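Local coordinates for protein colicin-B (Escherichia coli, PDB 1RH1) that kills Escherichia coli and closely related bacteria by forming a channel that depolarises the cytoplasmic membrane and so dissipates cellular energy, at residues A395-N400 with K430-Y435; N425-K430 with G441-E446; S462-T467 with G491-F496. One frame throughout, in Å; residues are numbered along the deposited sequence.

Contact 1: A395-N400 with K430-Y435; sequences AWKAFN and KSIEGY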
loop_
_atom_site.group_PDB
_atom_site.type_symbol
_atom_site.label_atom_id
_atom_site.label_comp_id
_atom_site.label_asym_id
_atom_site.label_seq_id
_atom_site.Cartn_x
_atom_site.Cartn_y
_atom_site.Cartn_z
ATOM N N ALA A 395 36.569 -30.051 -4.401
ATOM C CA ALA A 395 35.864 -29.255 -3.413
ATOM C C ALA A 395 34.409 -29.075 -3.813
ATOM O O ALA A 395 33.524 -29.084 -2.956
ATOM C CB ALA A 395 36.502 -27.893 -3.296
ATOM N N TRP A 396 34.131 -28.912 -5.106
ATOM C CA TRP A 396 32.755 -28.880 -5.534
ATOM C C TRP A 396 32.094 -30.255 -5.437
ATOM O O TRP A 396 30.942 -30.342 -5.032
ATOM C CB TRP A 396 32.733 -28.340 -6.933
ATOM C CG TRP A 396 32.719 -26.820 -6.966
ATOM C CD1 TRP A 396 33.755 -26.108 -7.496
ATOM C CD2 TRP A 396 31.698 -26.030 -6.514
ATOM N NE1 TRP A 396 33.395 -24.861 -7.393
ATOM C CE2 TRP A 396 32.186 -24.771 -6.821
ATOM C CE3 TRP A 396 30.448 -26.175 -5.903
ATOM C CZ2 TRP A 396 31.430 -23.643 -6.523
ATOM C CZ3 TRP A 396 29.691 -25.044 -5.604
ATOM C CH2 TRP A 396 30.179 -23.779 -5.918
ATOM N N LYS A 397 32.782 -31.372 -5.713
ATOM C CA LYS A 397 32.239 -32.722 -5.600
ATOM C C LYS A 397 31.752 -33.073 -4.217
ATOM O O LYS A 397 30.927 -33.954 -4.053
ATOM C CB LYS A 397 33.264 -33.746 -5.952
ATOM C CG LYS A 397 33.716 -33.653 -7.372
ATOM C CD LYS A 397 34.564 -34.874 -7.583
ATOM C CE LYS A 397 34.348 -35.386 -8.990
ATOM N NZ LYS A 397 32.992 -35.870 -9.139
ATOM N N ALA A 398 32.278 -32.412 -3.191
ATOM C CA ALA A 398 31.877 -32.654 -1.821
ATOM C C ALA A 398 30.885 -31.627 -1.290
ATOM O O ALA A 398 30.295 -31.792 -0.215
ATOM C CB ALA A 398 33.104 -32.656 -0.964
ATOM N N PHE A 399 30.653 -30.553 -2.053
ATOM C CA PHE A 399 29.662 -29.551 -1.710
ATOM C C PHE A 399 28.307 -30.198 -1.474
ATOM O O PHE A 399 27.916 -31.136 -2.152
ATOM C CB PHE A 399 29.630 -28.559 -2.857
ATOM C CG PHE A 399 28.608 -27.450 -2.755
ATOM C CD1 PHE A 399 28.921 -26.295 -2.052
ATOM C CD2 PHE A 399 27.370 -27.588 -3.375
ATOM C CE1 PHE A 399 27.991 -25.274 -1.970
ATOM C CE2 PHE A 399 26.437 -26.562 -3.293
ATOM C CZ PHE A 399 26.750 -25.405 -2.590
ATOM N N ASN A 400 27.613 -29.777 -0.435
ATOM C CA ASN A 400 26.289 -30.277 -0.123
ATOM C C ASN A 400 25.326 -29.310 -0.779
ATOM O O ASN A 400 24.967 -28.257 -0.265
ATOM C CB ASN A 400 26.096 -30.303 1.383
ATOM C CG ASN A 400 24.802 -30.899 1.894
ATOM O OD1 ASN A 400 24.700 -31.272 3.060
ATOM N ND2 ASN A 400 23.766 -31.009 1.080
ATOM N N LYS A 430 28.109 -27.788 -12.982
ATOM C CA LYS A 430 28.472 -26.857 -14.020
ATOM C C LYS A 430 29.625 -25.935 -13.632
ATOM O O LYS A 430 30.238 -25.323 -14.505
ATOM C CB LYS A 430 27.217 -26.080 -14.400
ATOM C CG LYS A 430 26.332 -27.058 -15.151
ATOM C CD LYS A 430 24.928 -26.592 -15.429
ATOM C CE LYS A 430 24.279 -27.728 -16.206
ATOM N NZ LYS A 430 23.007 -27.305 -16.764
ATOM N N SER A 431 29.967 -25.771 -12.351
ATOM C CA SER A 431 31.185 -25.058 -12.015
ATOM C C SER A 431 32.312 -26.055 -12.205
ATOM O O SER A 431 33.388 -25.675 -12.652
ATOM C CB SER A 431 31.174 -24.580 -10.571
ATOM O OG SER A 431 30.278 -23.492 -10.368
ATOM N N ILE A 432 32.072 -27.350 -11.940
ATOM C CA ILE A 432 33.074 -28.391 -12.108
ATOM C C ILE A 432 33.501 -28.407 -13.548
ATOM O O ILE A 432 34.691 -28.248 -13.794
ATOM C CB ILE A 432 32.513 -29.738 -11.692
ATOM C CG1 ILE A 432 32.315 -29.771 -10.194
ATOM C CG2 ILE A 432 33.486 -30.823 -12.070
ATOM C CD1 ILE A 432 31.683 -31.030 -9.578
ATOM N N GLU A 433 32.565 -28.544 -14.489
ATOM C CA GLU A 433 32.869 -28.325 -15.910
ATOM C C GLU A 433 33.196 -26.846 -16.017
ATOM O O GLU A 433 32.579 -26.034 -15.327
ATOM C CB GLU A 433 31.653 -28.663 -16.699
ATOM C CG GLU A 433 31.670 -28.403 -18.184
ATOM C CD GLU A 433 30.398 -28.899 -18.884
ATOM O OE1 GLU A 433 29.317 -28.976 -18.264
ATOM O OE2 GLU A 433 30.510 -29.220 -20.076
ATOM N N GLY A 434 34.139 -26.401 -16.816
ATOM C CA GLY A 434 34.469 -24.996 -16.692
ATOM C C GLY A 434 35.778 -25.016 -15.952
ATOM O O GLY A 434 36.749 -24.489 -16.491
ATOM N N TYR A 435 35.875 -25.596 -14.737
ATOM C CA TYR A 435 37.196 -25.746 -14.144
ATOM C C TYR A 435 37.817 -26.900 -14.908
ATOM O O TYR A 435 38.956 -26.788 -15.330
ATOM C CB TYR A 435 37.143 -26.057 -12.623
ATOM C CG TYR A 435 36.804 -24.843 -11.745
ATOM C CD1 TYR A 435 37.586 -23.677 -11.750
ATOM C CD2 TYR A 435 35.669 -24.881 -10.944
ATOM C CE1 TYR A 435 37.234 -22.565 -10.974
ATOM C CE2 TYR A 435 35.309 -23.784 -10.169
ATOM C CZ TYR A 435 36.089 -22.627 -10.183
ATOM O OH TYR A 435 35.692 -21.551 -9.400
#

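Contact 2: N425-K430 with G441-E446; sequences NNIREK and GPLMLE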
loop_
_atom_site.group_PDB
_atom_site.type_symbol
_atom_site.label_atom_id
_atom_site.label_comp_id
_atom_site.label_asym_id
_atom_site.label_seq_id
_atom_site.Cartn_x
_atom_site.Cartn_y
_atom_site.Cartn_z
ATOM N N ASN A 425 22.660 -27.843 -7.151
ATOM C CA ASN A 425 23.437 -28.962 -7.677
ATOM C C ASN A 425 23.859 -28.722 -9.121
ATOM O O ASN A 425 24.929 -29.175 -9.566
ATOM C CB ASN A 425 22.611 -30.228 -7.600
ATOM C CG ASN A 425 23.256 -31.479 -8.177
ATOM O OD1 ASN A 425 22.728 -32.059 -9.119
ATOM N ND2 ASN A 425 24.393 -31.936 -7.660
ATOM N N ASN A 426 23.031 -27.999 -9.887
ATOM C CA ASN A 426 23.455 -27.732 -11.238
ATOM C C ASN A 426 24.597 -26.756 -11.240
ATOM O O ASN A 426 25.553 -27.023 -11.951
ATOM C CB ASN A 426 22.324 -27.187 -12.056
ATOM C CG ASN A 426 21.281 -28.249 -12.314
ATOM O OD1 ASN A 426 20.103 -27.982 -12.133
ATOM N ND2 ASN A 426 21.663 -29.460 -12.723
ATOM N N ILE A 427 24.584 -25.704 -10.411
ATOM C CA ILE A 427 25.702 -24.765 -10.344
ATOM C C ILE A 427 26.988 -25.504 -10.022
ATOM O O ILE A 427 28.027 -25.237 -10.607
ATOM C CB ILE A 427 25.440 -23.693 -9.270
ATOM C CG1 ILE A 427 24.141 -22.924 -9.531
ATOM C CG2 ILE A 427 26.597 -22.713 -9.306
ATOM C CD1 ILE A 427 24.120 -22.181 -10.876
ATOM N N ARG A 428 26.857 -26.506 -9.155
ATOM C CA ARG A 428 27.970 -27.340 -8.746
ATOM C C ARG A 428 28.531 -28.126 -9.916
ATOM O O ARG A 428 29.669 -27.873 -10.296
ATOM C CB ARG A 428 27.508 -28.272 -7.637
ATOM C CG ARG A 428 28.587 -29.181 -7.106
ATOM C CD ARG A 428 28.435 -30.634 -7.559
ATOM N NE ARG A 428 27.244 -31.226 -6.983
ATOM C CZ ARG A 428 27.161 -31.578 -5.699
ATOM N NH1 ARG A 428 28.212 -31.410 -4.892
ATOM N NH2 ARG A 428 25.994 -32.016 -5.203
ATOM N N GLU A 429 27.754 -29.028 -10.531
ATOM C CA GLU A 429 28.221 -29.813 -11.671
ATOM C C GLU A 429 28.743 -28.957 -12.818
ATOM O O GLU A 429 29.698 -29.325 -13.509
ATOM C CB GLU A 429 27.112 -30.656 -12.212
ATOM C CG GLU A 429 26.575 -31.706 -11.283
ATOM C CD GLU A 429 25.244 -32.308 -11.733
ATOM O OE1 GLU A 429 24.698 -31.920 -12.776
ATOM O OE2 GLU A 429 24.728 -33.169 -11.019
ATOM N N LYS A 430 28.109 -27.788 -12.982
ATOM C CA LYS A 430 28.472 -26.857 -14.020
ATOM C C LYS A 430 29.625 -25.935 -13.632
ATOM O O LYS A 430 30.238 -25.323 -14.505
ATOM C CB LYS A 430 27.217 -26.080 -14.400
ATOM C CG LYS A 430 26.332 -27.058 -15.151
ATOM C CD LYS A 430 24.928 -26.592 -15.429
ATOM C CE LYS A 430 24.279 -27.728 -16.206
ATOM N NZ LYS A 430 23.007 -27.305 -16.764
ATOM N N GLY A 441 29.806 -21.915 -20.333
ATOM C CA GLY A 441 28.527 -21.847 -21.010
ATOM C C GLY A 441 27.430 -22.563 -20.238
ATOM O O GLY A 441 26.458 -21.911 -19.896
ATOM N N PRO A 442 27.490 -23.845 -19.881
ATOM C CA PRO A 442 26.524 -24.503 -19.010
ATOM C C PRO A 442 26.207 -23.815 -17.699
ATOM O O PRO A 442 25.071 -23.872 -17.233
ATOM C CB PRO A 442 27.094 -25.877 -18.827
ATOM C CG PRO A 442 28.538 -25.732 -19.252
ATOM C CD PRO A 442 28.394 -24.826 -20.436
ATOM N N LEU A 443 27.198 -23.132 -17.123
ATOM C CA LEU A 443 26.985 -22.403 -15.889
ATOM C C LEU A 443 26.189 -21.152 -16.143
ATOM O O LEU A 443 25.216 -20.936 -15.424
ATOM C CB LEU A 443 28.273 -21.934 -15.227
ATOM C CG LEU A 443 28.468 -21.932 -13.712
ATOM C CD1 LEU A 443 29.326 -20.747 -13.389
ATOM C CD2 LEU A 443 27.176 -21.813 -12.939
ATOM N N MET A 444 26.591 -20.328 -17.115
ATOM C CA MET A 444 25.925 -19.053 -17.325
ATOM C C MET A 444 24.545 -19.216 -17.919
ATOM O O MET A 444 23.617 -18.474 -17.632
ATOM C CB MET A 444 26.802 -18.183 -18.213
ATOM C CG MET A 444 28.207 -17.997 -17.585
ATOM S SD MET A 444 28.247 -17.474 -15.854
ATOM C CE MET A 444 28.647 -15.792 -16.126
ATOM N N LEU A 445 24.375 -20.300 -18.649
ATOM C CA LEU A 445 23.124 -20.635 -19.303
ATOM C C LEU A 445 22.060 -21.144 -18.342
ATOM O O LEU A 445 20.878 -20.887 -18.508
ATOM C CB LEU A 445 23.467 -21.659 -20.383
ATOM C CG LEU A 445 22.582 -21.994 -21.576
ATOM C CD1 LEU A 445 22.135 -20.738 -22.307
ATOM C CD2 LEU A 445 23.381 -22.935 -22.488
ATOM N N GLU A 446 22.459 -21.871 -17.317
ATOM C CA GLU A 446 21.567 -22.369 -16.290
ATOM C C GLU A 446 20.990 -21.203 -15.513
ATOM O O GLU A 446 19.828 -21.268 -15.105
ATOM C CB GLU A 446 22.365 -23.302 -15.370
ATOM C CG GLU A 446 21.710 -23.919 -14.133
ATOM C CD GLU A 446 20.585 -24.915 -14.347
ATOM O OE1 GLU A 446 19.685 -24.935 -13.505
ATOM O OE2 GLU A 446 20.606 -25.674 -15.325
#

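Contact 3: S462-T467 with G491-F496; sequences SLFSLT and GAIGAF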
loop_
_atom_site.group_PDB
_atom_site.type_symbol
_atom_site.label_atom_id
_atom_site.label_comp_id
_atom_site.label_asym_id
_atom_site.label_seq_id
_atom_site.Cartn_x
_atom_site.Cartn_y
_atom_site.Cartn_z
ATOM N N SER A 462 20.953 -13.765 -6.492
ATOM C CA SER A 462 21.294 -14.170 -5.149
ATOM C C SER A 462 21.709 -15.614 -5.075
ATOM O O SER A 462 22.868 -15.844 -4.769
ATOM C CB SER A 462 20.134 -13.933 -4.263
ATOM O OG SER A 462 20.087 -12.525 -4.156
ATOM N N LEU A 463 20.855 -16.592 -5.397
ATOM C CA LEU A 463 21.196 -18.011 -5.455
ATOM C C LEU A 463 22.513 -18.296 -6.150
ATOM O O LEU A 463 23.305 -19.058 -5.627
ATOM C CB LEU A 463 20.074 -18.714 -6.166
ATOM C CG LEU A 463 20.074 -20.180 -6.462
ATOM C CD1 LEU A 463 20.150 -21.017 -5.215
ATOM C CD2 LEU A 463 18.770 -20.482 -7.153
ATOM N N PHE A 464 22.812 -17.652 -7.267
ATOM C CA PHE A 464 24.049 -17.874 -7.966
ATOM C C PHE A 464 25.228 -17.345 -7.201
ATOM O O PHE A 464 26.265 -18.001 -7.085
ATOM C CB PHE A 464 23.993 -17.193 -9.288
ATOM C CG PHE A 464 25.230 -17.421 -10.127
ATOM C CD1 PHE A 464 25.499 -18.687 -10.638
ATOM C CD2 PHE A 464 26.084 -16.360 -10.390
ATOM C CE1 PHE A 464 26.632 -18.874 -11.415
ATOM C CE2 PHE A 464 27.217 -16.563 -11.172
ATOM C CZ PHE A 464 27.490 -17.820 -11.684
ATOM N N SER A 465 25.059 -16.114 -6.720
ATOM C CA SER A 465 26.104 -15.458 -5.953
ATOM C C SER A 465 26.290 -16.124 -4.606
ATOM O O SER A 465 27.426 -16.370 -4.234
ATOM C CB SER A 465 25.764 -14.007 -5.746
ATOM O OG SER A 465 25.613 -13.371 -7.003
ATOM N N LEU A 466 25.218 -16.448 -3.881
ATOM C CA LEU A 466 25.278 -17.190 -2.646
ATOM C C LEU A 466 25.910 -18.554 -2.837
ATOM O O LEU A 466 26.860 -18.844 -2.122
ATOM C CB LEU A 466 23.923 -17.417 -2.087
ATOM C CG LEU A 466 23.262 -16.273 -1.406
ATOM C CD1 LEU A 466 21.906 -16.730 -0.928
ATOM C CD2 LEU A 466 24.062 -15.836 -0.201
ATOM N N THR A 467 25.462 -19.406 -3.777
ATOM C CA THR A 467 26.063 -20.718 -4.014
ATOM C C THR A 467 27.554 -20.579 -4.298
ATOM O O THR A 467 28.321 -21.359 -3.730
ATOM C CB THR A 467 25.405 -21.443 -5.220
ATOM O OG1 THR A 467 24.016 -21.571 -4.945
ATOM C CG2 THR A 467 25.982 -22.826 -5.450
ATOM N N GLY A 491 34.346 -12.305 -11.283
ATOM C CA GLY A 491 34.145 -12.062 -12.694
ATOM C C GLY A 491 32.839 -12.702 -13.124
ATOM O O GLY A 491 32.190 -12.147 -14.005
ATOM N N ALA A 492 32.393 -13.815 -12.510
ATOM C CA ALA A 492 31.132 -14.443 -12.879
ATOM C C ALA A 492 29.939 -13.687 -12.312
ATOM O O ALA A 492 29.062 -13.305 -13.079
ATOM C CB ALA A 492 31.071 -15.871 -12.378
ATOM N N ILE A 493 29.827 -13.400 -11.021
ATOM C CA ILE A 493 28.738 -12.567 -10.531
ATOM C C ILE A 493 28.783 -11.189 -11.192
ATOM O O ILE A 493 27.762 -10.558 -11.461
ATOM C CB ILE A 493 28.888 -12.431 -9.060
ATOM C CG1 ILE A 493 28.749 -13.791 -8.463
ATOM C CG2 ILE A 493 27.851 -11.492 -8.499
ATOM C CD1 ILE A 493 29.314 -13.772 -7.043
ATOM N N GLY A 494 30.003 -10.743 -11.496
ATOM C CA GLY A 494 30.228 -9.457 -12.142
ATOM C C GLY A 494 29.507 -9.309 -13.475
ATOM O O GLY A 494 28.714 -8.379 -13.664
ATOM N N ALA A 495 29.778 -10.298 -14.343
ATOM C CA ALA A 495 29.233 -10.395 -15.690
ATOM C C ALA A 495 27.715 -10.309 -15.840
ATOM O O ALA A 495 27.246 -9.912 -16.895
ATOM C CB ALA A 495 29.689 -11.699 -16.310
ATOM N N PHE A 496 26.927 -10.676 -14.826
ATOM C CA PHE A 496 25.481 -10.570 -14.851
ATOM C C PHE A 496 25.023 -9.197 -14.412
ATOM O O PHE A 496 23.825 -8.898 -14.437
ATOM C CB PHE A 496 24.818 -11.621 -13.916
ATOM C CG PHE A 496 24.753 -13.014 -14.543
ATOM C CD1 PHE A 496 25.560 -14.041 -14.056
ATOM C CD2 PHE A 496 23.924 -13.244 -15.651
ATOM C CE1 PHE A 496 25.538 -15.279 -14.685
ATOM C CE2 PHE A 496 23.909 -14.490 -16.273
ATOM C CZ PHE A 496 24.718 -15.505 -15.791
#

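Contact 1: A395-N400 with K430-Y435
Trp396 lays one face of its indole against Ser431, whose CB sits over the five-membered ring in a CH-pi contact, 4.0 Å from the ring centroid and 19° off the normal. The serine hydroxyl points on toward the six-membered ring, with OG 4.0 Å from Trp396 CZ2, but its hydrogen bond goes to the carbonyl of Ile427 one helical turn back. At the pyrrole end the indole meets Tyr435 rim to rim: NE1 of Trp396 lies 3.5 Å from CE2 of Tyr435. The planes are inclined by 26°, and because the rings meet at their rims neither lies over the face of the other. Nearer the backbone, Ile432 packs on the root of the same side chain, its CG1 3.6 Å from Trp396 CB. The isoleucine chain then continues extended (chi2 177°), which carries CD1 toward Lys397, 4.0 Å from CG of that lysine; these two side chains cross at about a right angle.

The contact joins the C-terminal turn of helix 386-398 to the last turns of helix 420-435 in the helical pore-forming domain of the colicin. No hydrogen bond links the two segments. Around the aromatic pair, Phe475 makes an edge-to-face contact with Trp396, and Trp440 does the same with Tyr435. Arg428, earlier on helix 420-435, donates to the carbonyls of Trp396 and Phe399, where helix 386-398 gives way to the following turn.

Contact 2: N425-K430 with G441-E446
Lys430 and Glu446 form a salt bridge at the partly exposed side of this helix pair, NZ standing 3.2 Å from OE2 in what is only a weak hydrogen bond. On the way to that carboxylate the lysine chain runs past Pro442: CD lies 3.3 Å from the proline carbonyl O, and CG of Lys430 is 3.9 Å from CB of Pro442. The chain is extended beyond CG, and chi3 of 179° carries CE onward past the proline. Glu446 comes from the other helix with its chain bent at chi2 (66°), crossing the lysine at about a right angle. Its carboxyl carbon CD also rests 3.7 Å from CB of Asn426.

Helices 420-435 and 441-452 form an antiparallel helical hairpin, their short segments running at 159° with axes 8.9 Å apart. The backbones come nearest toward the connecting turn, where the CA atoms of Lys430 and Leu443 are 5.1 Å apart. Deeper in the interface the contact is apolar, with Ile427 and Leu443 crossing at about a right angle. Ile427 CD1 is 3.7 Å from Leu443 CD2, and CG2 of the same isoleucine touches that methyl too.

A second shell surrounds these groups. Phe464 of helix 457-472 packs on both Ile427 and Leu443 and backs their methyl contact. The other carboxylate oxygen of Glu446, OE1, accepts a weak hydrogen bond from Trp450 NE1 one turn further along its own helix. Beyond Leu443, Met444 is turned from helix 420-435 and packs against Met370 and Ile373 of helix 366-376.

Contact 3: S462-T467 with G491-F496
Phe464 reaches across to Ala492, Ile493 and Phe496 with one side of its ring. From CB, the chi1 of -177° sets CG anti to the backbone N, and the ring extends from there toward helix 479-495. CD2 is the first ring atom to meet that helix, 4.2 Å from CG1 of Ile493. The next atom, CE2, is shared by several neighbours: Ala492 CB lies 4.1 Å from it, at the ring edge and close to the ring plane, and the backbone N of Ile493 approaches the same edge. CE1 of Phe496 comes to 4.1 Å from CE2 of Phe464 as well, in a T-shaped (edge-to-face) pair that presents the edge of Phe496 toward the face of Phe464, with centroids 5.7 Å apart and planes at 80°. At the tip, CZ also touches the methyl of Ala492.

One residue on, Ser465 packs against the flank of Ile493, its OG 3.3 Å from CG2 and its CB 3.8 Å from CD1. The buried hydroxyl has its polar partner on its own helix, the carbonyl of Leu461. In the same way Thr467 OG1 bonds back to Leu463 O, which also accepts from Thr467 N on the opposite face of its carbonyl plane.

The two segments run antiparallel at 170° and lie in the predicted transmembrane helices, consistent with the buried hydrophobic hairpin of channel-forming colicins. Helix 420-435 packs on Thr467 through Ile427, helix 441-452 touches Phe464 through Val447 and Phe496 through Met444, and the long helix 291-340 lies against Ser465 and Ile493 with Thr325 and Ile329.

Overall arrangement
Followed from the N terminus, the chain passes through the N-terminal sheets and along helix 291-340, whose far end packs in the helical domain that holds all three contacts. Contact 1 closes a loop of 29 residues, returning helix 420-435 to helix 386-398. Contact 2, closing 10 residues between helices 420-435 and 441-452, begins inside that loop and ends beyond it, so the two cross; they share Lys430 and lie with centres about 9 Å apart. Contact 3 follows in series, closing 23 residues in the hairpin of helices 457-472 and 479-495. Contacts 2 and 3 pack together, while Phe399 and Trp396 reach Thr467, tying the earlier helices to the hydrophobic hairpin.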